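Local coordinates for IL-4-inducing protein (Schistosoma mansoni, PDB 4EL6) that triggers interleukin-4 release from basophils independently of antigen by binding IgE, a task mediated by its crystallin fold, at residues E14-R18 with G38-V42; Y25-L31 with I87-R92; Y54-F58 with V101-N105; G65-G69 with S82-G86. All coordinates share one frame. Where two conformers were deposited one is given. Residue numbers count along the deposited sequence, not the author numbering.

Contact 1: residues E14-R18 with G38-V42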
loop_
_atom_site.group_PDB
_atom_site.type_symbol
_atom_site.label_atom_id
_atom_site.label_comp_id
_atom_site.label_asym_id
_atom_site.label_seq_id
_atom_site.Cartn_x
_atom_site.Cartn_y
_atom_site.Cartn_z
ATOM N N GLU A 14 -6.324 13.200 -0.153
ATOM C CA GLU A 14 -7.308 13.461 -1.181
ATOM C C GLU A 14 -7.076 12.567 -2.384
ATOM O O GLU A 14 -6.014 11.952 -2.540
ATOM C CB GLU A 14 -7.235 14.915 -1.618
ATOM C CG GLU A 14 -7.808 15.891 -0.583
ATOM C CD GLU A 14 -7.381 17.288 -0.930
ATOM O OE1 GLU A 14 -7.784 17.729 -2.026
ATOM O OE2 GLU A 14 -6.601 17.898 -0.147
ATOM N N THR A 15 -8.066 12.474 -3.236
ATOM C CA THR A 15 -7.898 11.722 -4.455
ATOM C C THR A 15 -6.929 12.430 -5.386
ATOM O O THR A 15 -6.614 13.586 -5.211
ATOM C CB THR A 15 -9.250 11.512 -5.214
ATOM O OG1 THR A 15 -9.742 12.784 -5.491
ATOM C CG2 THR A 15 -10.303 10.714 -4.452
ATOM N N TYR A 16 -6.431 11.680 -6.358
ATOM C CA TYR A 16 -5.439 12.117 -7.336
ATOM C C TYR A 16 -4.199 12.785 -6.722
ATOM O O TYR A 16 -3.707 13.828 -7.172
ATOM C CB TYR A 16 -6.101 12.999 -8.371
ATOM C CG TYR A 16 -7.150 12.263 -9.178
ATOM C CD1 TYR A 16 -6.782 11.559 -10.307
ATOM C CD2 TYR A 16 -8.455 12.331 -8.821
ATOM C CE1 TYR A 16 -7.722 10.874 -11.058
ATOM C CE2 TYR A 16 -9.396 11.652 -9.534
ATOM C CZ TYR A 16 -9.020 10.957 -10.660
ATOM O OH TYR A 16 -10.035 10.311 -11.377
ATOM N N GLU A 17 -3.728 12.191 -5.626
ATOM C CA GLU A 17 -2.420 12.550 -5.053
ATOM C C GLU A 17 -2.343 14.018 -4.600
ATOM O O GLU A 17 -1.292 14.649 -4.728
ATOM C CB GLU A 17 -1.296 12.133 -6.013
ATOM C CG GLU A 17 -1.310 10.652 -6.387
ATOM C CD GLU A 17 -2.292 10.237 -7.484
ATOM O OE1 GLU A 17 -2.869 9.113 -7.391
ATOM O OE2 GLU A 17 -2.527 11.017 -8.447
ATOM N N ARG A 18 -3.445 14.511 -4.052
ATOM C CA ARG A 18 -3.512 15.883 -3.527
ATOM C C ARG A 18 -3.583 15.838 -2.004
ATOM O O ARG A 18 -3.997 14.854 -1.397
ATOM C CB ARG A 18 -4.766 16.571 -4.068
ATOM C CG ARG A 18 -4.609 16.835 -5.550
ATOM C CD ARG A 18 -5.852 17.210 -6.253
ATOM N NE ARG A 18 -6.934 16.271 -6.172
ATOM C CZ ARG A 18 -8.147 16.412 -6.674
ATOM N NH1 ARG A 18 -8.480 17.523 -7.323
ATOM N NH2 ARG A 18 -9.028 15.470 -6.500
ATOM N N GLY A 38 -7.363 8.991 0.372
ATOM C CA GLY A 38 -7.990 9.252 -0.923
ATOM C C GLY A 38 -7.267 8.595 -2.055
ATOM O O GLY A 38 -7.877 8.310 -3.067
ATOM N N SER A 39 -5.945 8.522 -1.988
ATOM C CA SER A 39 -5.126 7.918 -2.997
ATOM C C SER A 39 -3.824 7.371 -2.402
ATOM O O SER A 39 -3.421 7.789 -1.374
ATOM C CB SER A 39 -4.850 8.890 -4.183
ATOM O OG SER A 39 -4.403 10.126 -3.732
ATOM N N VAL A 40 -3.187 6.440 -3.105
ATOM C CA VAL A 40 -2.012 5.744 -2.624
ATOM C C VAL A 40 -1.107 5.510 -3.814
ATOM O O VAL A 40 -1.570 5.122 -4.875
ATOM C CB VAL A 40 -2.405 4.388 -2.037
ATOM C CG1 VAL A 40 -1.216 3.610 -1.616
ATOM C CG2 VAL A 40 -3.428 4.568 -0.916
ATOM N N CYS A 41 0.199 5.712 -3.619
ATOM C CA CYS A 41 1.174 5.460 -4.659
ATOM C C CYS A 41 2.407 4.761 -4.080
ATOM O O CYS A 41 2.746 4.902 -2.919
ATOM C CB CYS A 41 1.709 6.760 -5.185
ATOM S SG CYS A 41 0.465 7.813 -5.997
ATOM N N VAL A 42 3.156 4.154 -4.986
ATOM C CA VAL A 42 4.499 3.664 -4.755
ATOM C C VAL A 42 5.399 4.283 -5.821
ATOM O O VAL A 42 5.082 4.214 -7.003
ATOM C CB VAL A 42 4.590 2.140 -4.879
ATOM C CG1 VAL A 42 6.012 1.704 -4.576
ATOM C CG2 VAL A 42 3.567 1.439 -3.991
#

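Contact 2: residues Y25-L31 with I87-R92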
loop_
_atom_site.group_PDB
_atom_site.type_symbol
_atom_site.label_atom_id
_atom_site.label_comp_id
_atom_site.label_asym_id
_atom_site.label_seq_id
_atom_site.Cartn_x
_atom_site.Cartn_y
_atom_site.Cartn_z
ATOM N N TYR A 25 7.338 3.258 5.726
ATOM C CA TYR A 25 8.674 2.766 5.391
ATOM C C TYR A 25 8.884 1.287 5.589
ATOM O O TYR A 25 9.856 0.699 5.069
ATOM C CB TYR A 25 9.737 3.503 6.230
ATOM C CG TYR A 25 9.650 5.024 6.057
ATOM C CD1 TYR A 25 10.183 5.636 4.941
ATOM C CD2 TYR A 25 9.006 5.793 6.963
ATOM C CE1 TYR A 25 10.097 7.012 4.769
ATOM C CE2 TYR A 25 8.897 7.165 6.803
ATOM C CZ TYR A 25 9.438 7.759 5.711
ATOM O OH TYR A 25 9.345 9.138 5.588
ATOM N N LYS A 26 7.968 0.648 6.308
ATOM C CA LYS A 26 8.069 -0.748 6.581
ATOM C C LYS A 26 6.696 -1.288 6.943
ATOM O O LYS A 26 5.699 -0.538 7.078
ATOM C CB LYS A 26 9.040 -1.001 7.701
ATOM C CG LYS A 26 8.731 -0.438 9.029
ATOM C CD LYS A 26 10.054 -0.495 9.827
ATOM C CE LYS A 26 10.032 0.394 11.068
ATOM N NZ LYS A 26 11.241 0.161 11.946
ATOM N N SER A 27 6.663 -2.591 6.998
ATOM C CA SER A 27 5.433 -3.334 7.323
ATOM C C SER A 27 4.938 -2.903 8.672
ATOM O O SER A 27 5.720 -2.608 9.632
ATOM C CB SER A 27 5.658 -4.820 7.340
ATOM O OG SER A 27 6.178 -5.236 6.062
ATOM N N VAL A 28 3.627 -2.869 8.783
ATOM C CA VAL A 28 2.993 -2.553 10.061
ATOM C C VAL A 28 1.772 -3.445 10.198
ATOM O O VAL A 28 0.902 -3.451 9.318
ATOM C CB VAL A 28 2.653 -1.055 10.241
ATOM C CG1 VAL A 28 1.925 -0.446 9.019
ATOM C CG2 VAL A 28 1.926 -0.791 11.521
ATOM N N GLY A 29 1.678 -4.134 11.330
ATOM C CA GLY A 29 0.652 -5.086 11.510
ATOM C C GLY A 29 -0.755 -4.681 12.001
ATOM O O GLY A 29 -1.734 -5.473 11.896
ATOM N N SER A 30 -0.897 -3.459 12.485
ATOM C CA SER A 30 -2.195 -2.936 12.854
ATOM C C SER A 30 -2.199 -1.414 12.857
ATOM O O SER A 30 -1.265 -0.787 13.401
ATOM C CB SER A 30 -2.716 -3.485 14.175
ATOM O OG SER A 30 -1.786 -3.248 15.239
ATOM N N LEU A 31 -3.245 -0.853 12.253
ATOM C CA LEU A 31 -3.498 0.564 12.198
ATOM C C LEU A 31 -4.921 0.714 12.682
ATOM O O LEU A 31 -5.869 0.171 12.085
ATOM C CB LEU A 31 -3.338 1.103 10.777
ATOM C CG LEU A 31 -2.019 0.823 10.054
ATOM C CD1 LEU A 31 -2.137 1.157 8.552
ATOM C CD2 LEU A 31 -0.932 1.683 10.658
ATOM N N ILE A 87 -7.603 0.870 5.616
ATOM C CA ILE A 87 -6.422 -0.019 5.668
ATOM C C ILE A 87 -6.104 -0.307 7.139
ATOM O O ILE A 87 -5.910 0.646 7.953
ATOM C CB ILE A 87 -5.224 0.652 5.050
ATOM C CG1 ILE A 87 -5.530 1.085 3.600
ATOM C CG2 ILE A 87 -4.007 -0.316 5.061
ATOM C CD1 ILE A 87 -4.580 2.146 3.095
ATOM N N SER A 88 -6.073 -1.592 7.477
ATOM C CA SER A 88 -5.784 -2.065 8.837
ATOM C C SER A 88 -4.388 -2.618 9.012
ATOM O O SER A 88 -3.948 -2.717 10.149
ATOM C CB SER A 88 -6.821 -3.063 9.360
ATOM O OG SER A 88 -8.021 -2.392 9.631
ATOM N N SER A 89 -3.732 -3.046 7.938
ATOM C CA SER A 89 -2.299 -3.458 8.017
ATOM C C SER A 89 -1.685 -3.301 6.652
ATOM O O SER A 89 -2.361 -3.304 5.588
ATOM C CB SER A 89 -2.104 -4.844 8.606
ATOM O OG SER A 89 -2.739 -5.915 7.872
ATOM N N ILE A 90 -0.380 -3.240 6.620
ATOM C CA ILE A 90 0.318 -2.967 5.404
ATOM C C ILE A 90 1.570 -3.824 5.421
ATOM O O ILE A 90 2.328 -3.768 6.425
ATOM C CB ILE A 90 0.766 -1.467 5.314
ATOM C CG1 ILE A 90 -0.466 -0.487 5.291
ATOM C CG2 ILE A 90 1.697 -1.297 4.117
ATOM C CD1 ILE A 90 -0.091 0.960 5.471
ATOM N N LYS A 91 1.855 -4.525 4.328
ATOM C CA LYS A 91 3.089 -5.341 4.227
ATOM C C LYS A 91 3.978 -4.843 3.095
ATOM O O LYS A 91 3.502 -4.598 2.023
ATOM C CB LYS A 91 2.833 -6.800 4.063
ATOM C CG LYS A 91 4.090 -7.633 4.237
ATOM C CD LYS A 91 3.801 -9.123 4.237
ATOM C CE LYS A 91 3.477 -9.566 5.655
ATOM N NZ LYS A 91 3.664 -11.027 5.851
ATOM N N ARG A 92 5.226 -4.597 3.423
ATOM C CA ARG A 92 6.250 -4.235 2.446
ATOM C C ARG A 92 6.984 -5.473 1.954
ATOM O O ARG A 92 7.455 -6.307 2.749
ATOM C CB ARG A 92 7.257 -3.255 3.048
ATOM C CG ARG A 92 8.381 -2.815 2.083
ATOM C CD ARG A 92 9.392 -1.865 2.740
ATOM N NE ARG A 92 10.522 -1.675 1.860
ATOM C CZ ARG A 92 11.635 -1.019 2.193
ATOM N NH1 ARG A 92 11.768 -0.427 3.383
ATOM N NH2 ARG A 92 12.646 -0.965 1.323
#

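Contact 3: residues Y54-F58 with V101-N105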
loop_
_atom_site.group_PDB
_atom_site.type_symbol
_atom_site.label_atom_id
_atom_site.label_comp_id
_atom_site.label_asym_id
_atom_site.label_seq_id
_atom_site.Cartn_x
_atom_site.Cartn_y
_atom_site.Cartn_z
ATOM N N TYR A 54 7.213 -3.723 -3.554
ATOM C CA TYR A 54 5.822 -4.094 -3.839
ATOM C C TYR A 54 5.098 -4.045 -2.512
ATOM O O TYR A 54 5.626 -4.557 -1.542
ATOM C CB TYR A 54 5.689 -5.502 -4.469
ATOM C CG TYR A 54 4.317 -5.731 -5.055
ATOM C CD1 TYR A 54 3.260 -6.183 -4.264
ATOM C CD2 TYR A 54 4.065 -5.526 -6.384
ATOM C CE1 TYR A 54 2.000 -6.334 -4.758
ATOM C CE2 TYR A 54 2.807 -5.694 -6.918
ATOM C CZ TYR A 54 1.768 -6.136 -6.093
ATOM O OH TYR A 54 0.527 -6.282 -6.595
ATOM N N TRP A 55 3.912 -3.425 -2.461
ATOM C CA TRP A 55 3.230 -3.224 -1.192
ATOM C C TRP A 55 1.865 -3.876 -1.192
ATOM O O TRP A 55 1.135 -3.773 -2.166
ATOM C CB TRP A 55 3.087 -1.751 -0.907
ATOM C CG TRP A 55 4.373 -1.021 -0.627
ATOM C CD1 TRP A 55 5.308 -0.519 -1.545
ATOM C CD2 TRP A 55 4.892 -0.723 0.671
ATOM N NE1 TRP A 55 6.379 0.078 -0.867
ATOM C CE2 TRP A 55 6.146 0.022 0.466
ATOM C CE3 TRP A 55 4.423 -0.922 1.992
ATOM C CZ2 TRP A 55 6.847 0.520 1.541
ATOM C CZ3 TRP A 55 5.173 -0.385 3.047
ATOM C CH2 TRP A 55 6.365 0.292 2.783
ATOM N N TYR A 56 1.510 -4.580 -0.116
ATOM C CA TYR A 56 0.160 -5.083 0.096
ATOM C C TYR A 56 -0.542 -4.322 1.211
ATOM O O TYR A 56 -0.010 -4.100 2.327
ATOM C CB TYR A 56 0.227 -6.560 0.465
ATOM C CG TYR A 56 0.452 -7.470 -0.715
ATOM C CD1 TYR A 56 -0.494 -7.532 -1.727
ATOM C CD2 TYR A 56 1.622 -8.238 -0.821
ATOM C CE1 TYR A 56 -0.301 -8.380 -2.811
ATOM C CE2 TYR A 56 1.802 -9.034 -1.942
ATOM C CZ TYR A 56 0.803 -9.133 -2.855
ATOM O OH TYR A 56 0.999 -9.960 -3.953
ATOM N N LEU A 57 -1.763 -3.905 0.916
ATOM C CA LEU A 57 -2.659 -3.265 1.888
ATOM C C LEU A 57 -3.804 -4.201 2.206
ATOM O O LEU A 57 -4.317 -4.861 1.295
ATOM C CB LEU A 57 -3.300 -2.011 1.303
ATOM C CG LEU A 57 -2.430 -1.100 0.506
ATOM C CD1 LEU A 57 -3.135 0.133 -0.019
ATOM C CD2 LEU A 57 -1.290 -0.685 1.276
ATOM N N PHE A 58 -4.178 -4.312 3.477
ATOM C CA PHE A 58 -5.133 -5.235 3.954
ATOM C C PHE A 58 -6.231 -4.554 4.746
ATOM O O PHE A 58 -5.953 -3.565 5.463
ATOM C CB PHE A 58 -4.435 -6.196 4.953
ATOM C CG PHE A 58 -3.382 -7.035 4.323
ATOM C CD1 PHE A 58 -2.075 -6.558 4.233
ATOM C CD2 PHE A 58 -3.665 -8.344 3.851
ATOM C CE1 PHE A 58 -1.079 -7.354 3.713
ATOM C CE2 PHE A 58 -2.670 -9.114 3.286
ATOM C CZ PHE A 58 -1.394 -8.608 3.171
ATOM N N VAL A 101 6.297 -11.940 -6.293
ATOM C CA VAL A 101 6.313 -11.330 -4.989
ATOM C C VAL A 101 6.087 -12.508 -4.131
ATOM O O VAL A 101 5.072 -13.213 -4.293
ATOM C CB VAL A 101 5.129 -10.309 -4.835
ATOM C CG1 VAL A 101 5.198 -9.548 -3.536
ATOM C CG2 VAL A 101 5.114 -9.303 -5.987
ATOM N N GLU A 102 6.998 -12.739 -3.203
ATOM C CA GLU A 102 6.972 -13.964 -2.411
ATOM C C GLU A 102 6.434 -13.801 -0.973
ATOM O O GLU A 102 6.246 -14.829 -0.247
ATOM C CB GLU A 102 8.384 -14.620 -2.401
ATOM C CG GLU A 102 8.844 -15.209 -3.764
ATOM C CD GLU A 102 8.377 -16.673 -4.055
ATOM O OE1 GLU A 102 8.064 -17.442 -3.086
ATOM O OE2 GLU A 102 8.330 -17.078 -5.259
ATOM N N CYS A 103 6.176 -12.559 -0.548
ATOM C CA CYS A 103 5.974 -12.292 0.872
ATOM C C CYS A 103 4.694 -12.853 1.482
ATOM O O CYS A 103 4.581 -12.937 2.715
ATOM C CB CYS A 103 6.037 -10.824 1.160
ATOM S SG CYS A 103 4.665 -9.929 0.371
ATOM N N ILE A 104 3.702 -13.241 0.684
ATOM C CA ILE A 104 2.487 -13.768 1.322
ATOM C C ILE A 104 2.384 -15.297 1.146
ATOM O O ILE A 104 1.457 -15.934 1.734
ATOM C CB ILE A 104 1.189 -13.014 0.892
ATOM C CG1 ILE A 104 1.073 -12.880 -0.618
ATOM C CG2 ILE A 104 1.086 -11.599 1.530
ATOM C CD1 ILE A 104 -0.260 -12.341 -1.068
ATOM N N ASN A 105 3.361 -15.886 0.423
ATOM C CA ASN A 105 3.459 -17.339 0.150
ATOM C C ASN A 105 3.772 -18.078 1.450
ATOM O O ASN A 105 4.422 -17.513 2.351
ATOM C CB ASN A 105 4.588 -17.676 -0.853
ATOM C CG ASN A 105 4.339 -17.097 -2.238
ATOM O OD1 ASN A 105 3.220 -16.726 -2.576
ATOM N ND2 ASN A 105 5.399 -17.023 -3.052
#

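Contact 4: residues G65-G69 with S82-G86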
loop_
_atom_site.group_PDB
_atom_site.type_symbol
_atom_site.label_atom_id
_atom_site.label_comp_id
_atom_site.label_asym_id
_atom_site.label_seq_id
_atom_site.Cartn_x
_atom_site.Cartn_y
_atom_site.Cartn_z
ATOM N N GLY A 65 -7.586 -10.482 5.553
ATOM C CA GLY A 65 -8.706 -9.725 4.971
ATOM C C GLY A 65 -8.532 -9.483 3.480
ATOM O O GLY A 65 -7.805 -10.218 2.784
ATOM N N ARG A 66 -9.291 -8.505 2.969
ATOM C CA ARG A 66 -9.157 -8.060 1.601
ATOM C C ARG A 66 -7.712 -7.558 1.416
ATOM O O ARG A 66 -7.084 -7.012 2.330
ATOM C CB ARG A 66 -10.147 -6.939 1.304
ATOM C CG ARG A 66 -11.607 -7.328 1.396
ATOM C CD ARG A 66 -12.498 -6.104 1.233
ATOM N NE ARG A 66 -13.925 -6.469 1.357
ATOM C CZ ARG A 66 -14.722 -6.716 0.314
ATOM N NH1 ARG A 66 -14.288 -6.484 -0.917
ATOM N NH2 ARG A 66 -15.998 -7.081 0.507
ATOM N N ILE A 67 -7.213 -7.714 0.189
ATOM C CA ILE A 67 -5.833 -7.419 -0.194
ATOM C C ILE A 67 -5.835 -6.586 -1.460
ATOM O O ILE A 67 -6.414 -7.001 -2.495
ATOM C CB ILE A 67 -5.020 -8.678 -0.462
ATOM C CG1 ILE A 67 -5.203 -9.660 0.689
ATOM C CG2 ILE A 67 -3.540 -8.313 -0.733
ATOM C CD1 ILE A 67 -4.400 -10.938 0.499
ATOM N N THR A 68 -5.111 -5.435 -1.404
ATOM C CA THR A 68 -4.893 -4.599 -2.556
ATOM C C THR A 68 -3.393 -4.417 -2.626
ATOM O O THR A 68 -2.761 -3.870 -1.689
ATOM C CB THR A 68 -5.613 -3.289 -2.348
ATOM O OG1 THR A 68 -7.022 -3.517 -2.443
ATOM C CG2 THR A 68 -5.201 -2.206 -3.403
ATOM N N GLY A 69 -2.780 -4.794 -3.767
ATOM C CA GLY A 69 -1.372 -4.729 -3.947
ATOM C C GLY A 69 -1.010 -3.652 -4.963
ATOM O O GLY A 69 -1.811 -3.335 -5.831
ATOM N N SER A 82 -11.738 1.657 -4.424
ATOM C CA SER A 82 -11.029 0.419 -4.573
ATOM C C SER A 82 -11.825 -0.659 -3.802
ATOM O O SER A 82 -12.974 -0.413 -3.393
ATOM C CB SER A 82 -9.584 0.594 -4.113
ATOM O OG SER A 82 -9.465 0.635 -2.711
ATOM N N GLY A 83 -11.213 -1.791 -3.566
ATOM C CA GLY A 83 -11.862 -2.932 -2.919
ATOM C C GLY A 83 -12.363 -2.666 -1.534
ATOM O O GLY A 83 -13.359 -3.276 -1.114
ATOM N N PHE A 84 -11.630 -1.802 -0.809
ATOM C CA PHE A 84 -12.007 -1.343 0.549
ATOM C C PHE A 84 -11.392 0.020 0.818
ATOM O O PHE A 84 -10.381 0.438 0.218
ATOM C CB PHE A 84 -11.552 -2.334 1.601
ATOM C CG PHE A 84 -10.098 -2.611 1.547
ATOM C CD1 PHE A 84 -9.567 -3.608 0.714
ATOM C CD2 PHE A 84 -9.206 -1.881 2.331
ATOM C CE1 PHE A 84 -8.219 -3.874 0.721
ATOM C CE2 PHE A 84 -7.863 -2.143 2.314
ATOM C CZ PHE A 84 -7.357 -3.102 1.511
ATOM N N LYS A 85 -12.043 0.746 1.713
ATOM C CA LYS A 85 -11.668 2.117 2.065
ATOM C C LYS A 85 -10.650 2.244 3.179
ATOM O O LYS A 85 -9.859 3.220 3.202
ATOM C CB LYS A 85 -12.886 2.912 2.421
ATOM C CG LYS A 85 -13.878 3.056 1.297
ATOM C CD LYS A 85 -15.102 3.799 1.692
ATOM C CE LYS A 85 -15.906 4.195 0.412
ATOM N NZ LYS A 85 -17.112 4.895 0.944
ATOM N N GLY A 86 -10.666 1.291 4.109
ATOM C CA GLY A 86 -9.901 1.444 5.323
ATOM C C GLY A 86 -8.849 0.403 5.455
ATOM O O GLY A 86 -9.096 -0.835 5.360
HETATM O O HOH W 1 -8.403 -1.431 -1.315
HETATM O O HOH W 2 -8.734 -2.790 -4.689
#

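Contact 1: residues E14-R18 with G38-V42
The hydroxyl of Ser39 is the polar centre of this contact. Ser39 OG donates to Glu14 O at 2.7 Å and accepts from Glu17 N at 2.9 Å, so a single side chain on strand 39-41 holds both limbs of the turn that follows strand 9-12. Tyr16 and Glu17 both have left-handed backbone angles, which fold the chain back and bring the amide of Glu17 to the serine. The turn is also braced from within: Glu14 N bonds Arg18 O at 3.1 Å, while the Arg18 side chain reaches Thr15 through NE to O at 2.9 Å and NH2 to OG1 at 3.0 Å. Around this core the packing is tight. Gly38 lies so close beneath the turn that a CB there would be only 2.4 Å from Glu14 C, and together with Ser39 it faces Tyr12 in a classic beta bulge. Farther along the strand, Glu17 CG rests on Cys41 SG at 3.4 Å, next to the disulfide to Cys75. A folded hairpin between the first two strands, fastened by a serine of the fourth, is the signature of a beta/gamma-crystallin Greek key.

Contact 2: residues Y25-L31 with I87-R92
This is a strand-like antiparallel pairing of one bridge, at the edge of a sheet: residues 25-31, in the connection between strands 21-24 and 39-41, lie along the start of strand 89-95. Regular pairing is confined to the hydrogen-bonded pair Val28 and Ile90, with Val28 N to Ile90 O at 2.8 Å and Ile90 N to Val28 O at 3.0 Å. On one side of it side chains take over: Ser27 OG accepts from Arg92 N at 2.9 Å, and Arg92 NH1 donates to Tyr25 O at 2.8 Å. On the other side Leu31 N bonds Ser88 O at 2.9 Å, and Ser30 CA makes a CA-H...O contact of 3.2 Å with the same Ser88 O. Leu31 points toward 87-92, its CD1 lying 3.7 Å from Ile90 CD1 and 4.2 Å from Ile87 CG2, at the border of the apolar interior, where Ile90 also meets Leu9 and Trp55. Ser88 and Ser89 form a classic beta bulge opposite Phe58, and Ser89 OG hydrogen-bonds Asn60 O and Tyr63 N. The third stretch of the first Greek key thus pairs with the last strand of the second, the strand exchange characteristic of beta/gamma-crystallin domains.

Contact 3: residues Y54-F58 with V101-N105
Strand 52-58 belongs to the second Greek key of the crystallin fold, and its outward face is covered here by residues of the C-terminal tail, with no hydrogen bond between the two segments. Tyr54 begins the contact: Val101 CG2 sits over its ring in a CH-pi contact, 4.0 Å from the centroid and 19° off the normal. Trp55 points the other way, packing on Leu9 and Ile90 in the interior. Tyr56, the residue with most contacts, meets three partners. Its CE2 lies 3.8 Å from Val101 CG1, Ile104 CD1 stands over the ring face 4.2 Å from the centroid, and Cys103 SG approaches the ring edge in a sulfur-aromatic contact, 3.7 Å from Tyr56 CD2. Leu57 again turns inward, toward Leu9 and Phe79, before Phe58 finishes the series with its ring edge near the methyl Ile104 CG2. The tail can present Val101, Cys103 and Ile104 together because it curls through a type I turn from Glu102 to Asn105, and because Cys103 is tied by a disulfide to Cys93 on the neighbouring strand 89-95. The turn is closed by Asn105 N to Glu102 O at 3.1 Å, and at the far end of the strand the last touch is Phe58 CZ to Ile104 CG2, 4.2 Å.

Contact 4: residues G65-G69 with S82-G86
Van der Waals packing brings the edge strand 67-71 of the second Greek key against the loop leading from strand 75-76 to strand 89-95. Phe84, buried although its neighbours lie near the surface, is the wedge: its CD1 lies 3.4 Å from Arg66 CB and its CE1 is 3.4 Å from Thr68 OG1, with Ile67 N 4.0 Å from the same CE1. Ile67 itself turns its side chain to the other face, against Tyr56 and Phe58. Polar links between the segments run through water. Thr68 OG1 hydrogen-bonds two waters, water 1 at 2.7 Å and water 2 at 2.9 Å. Water 1 donates to Ser82 OG at 2.7 Å and accepts from Phe84 N at 3.3 Å, while water 2 accepts from Gly83 N at 2.9 Å. Ser82 OG is held within its own loop by Phe79 O. Near the rim Arg66 NH1 comes to 3.3 Å from Gly83 O. The backbone places Arg66 just after Gly65, whose positive phi would jam a CB against the preceding carbonyl, and Arg66 N is held by Asp59 OD1. With the nearest CA atoms, Thr68 CA and Gly83 CA, 7.2 Å apart, the loop does not add a strand to the sheet; an aromatic ring and two bridging waters fill the gap, so the seam is part apolar, part solvent-mediated.

Overall arrangement
Contacts 2, 3 and 4 are built on one sheet, with strand 52-58 in the middle: Lys91 N of contact 2 lies 2.8 Å from Tyr56 O of contact 3, and Leu57 N of contact 3 lies 2.8 Å from Thr68 O of contact 4, both probable hydrogen bonds. Contact 1 belongs to the opposing sheet and meets contact 3 across the interior, where Val42 CG2 is 3.6 Å from Trp55 CD1; their centres are about 20 Å apart. Contacts 1 and 2 cross in sequence, as 25-31 leaves the first key for 89-95. Their serines correspond, since Ser39 and Ser89 each fasten a folded hairpin. Contact 4 is nested within the loops closed by contacts 2 and 3.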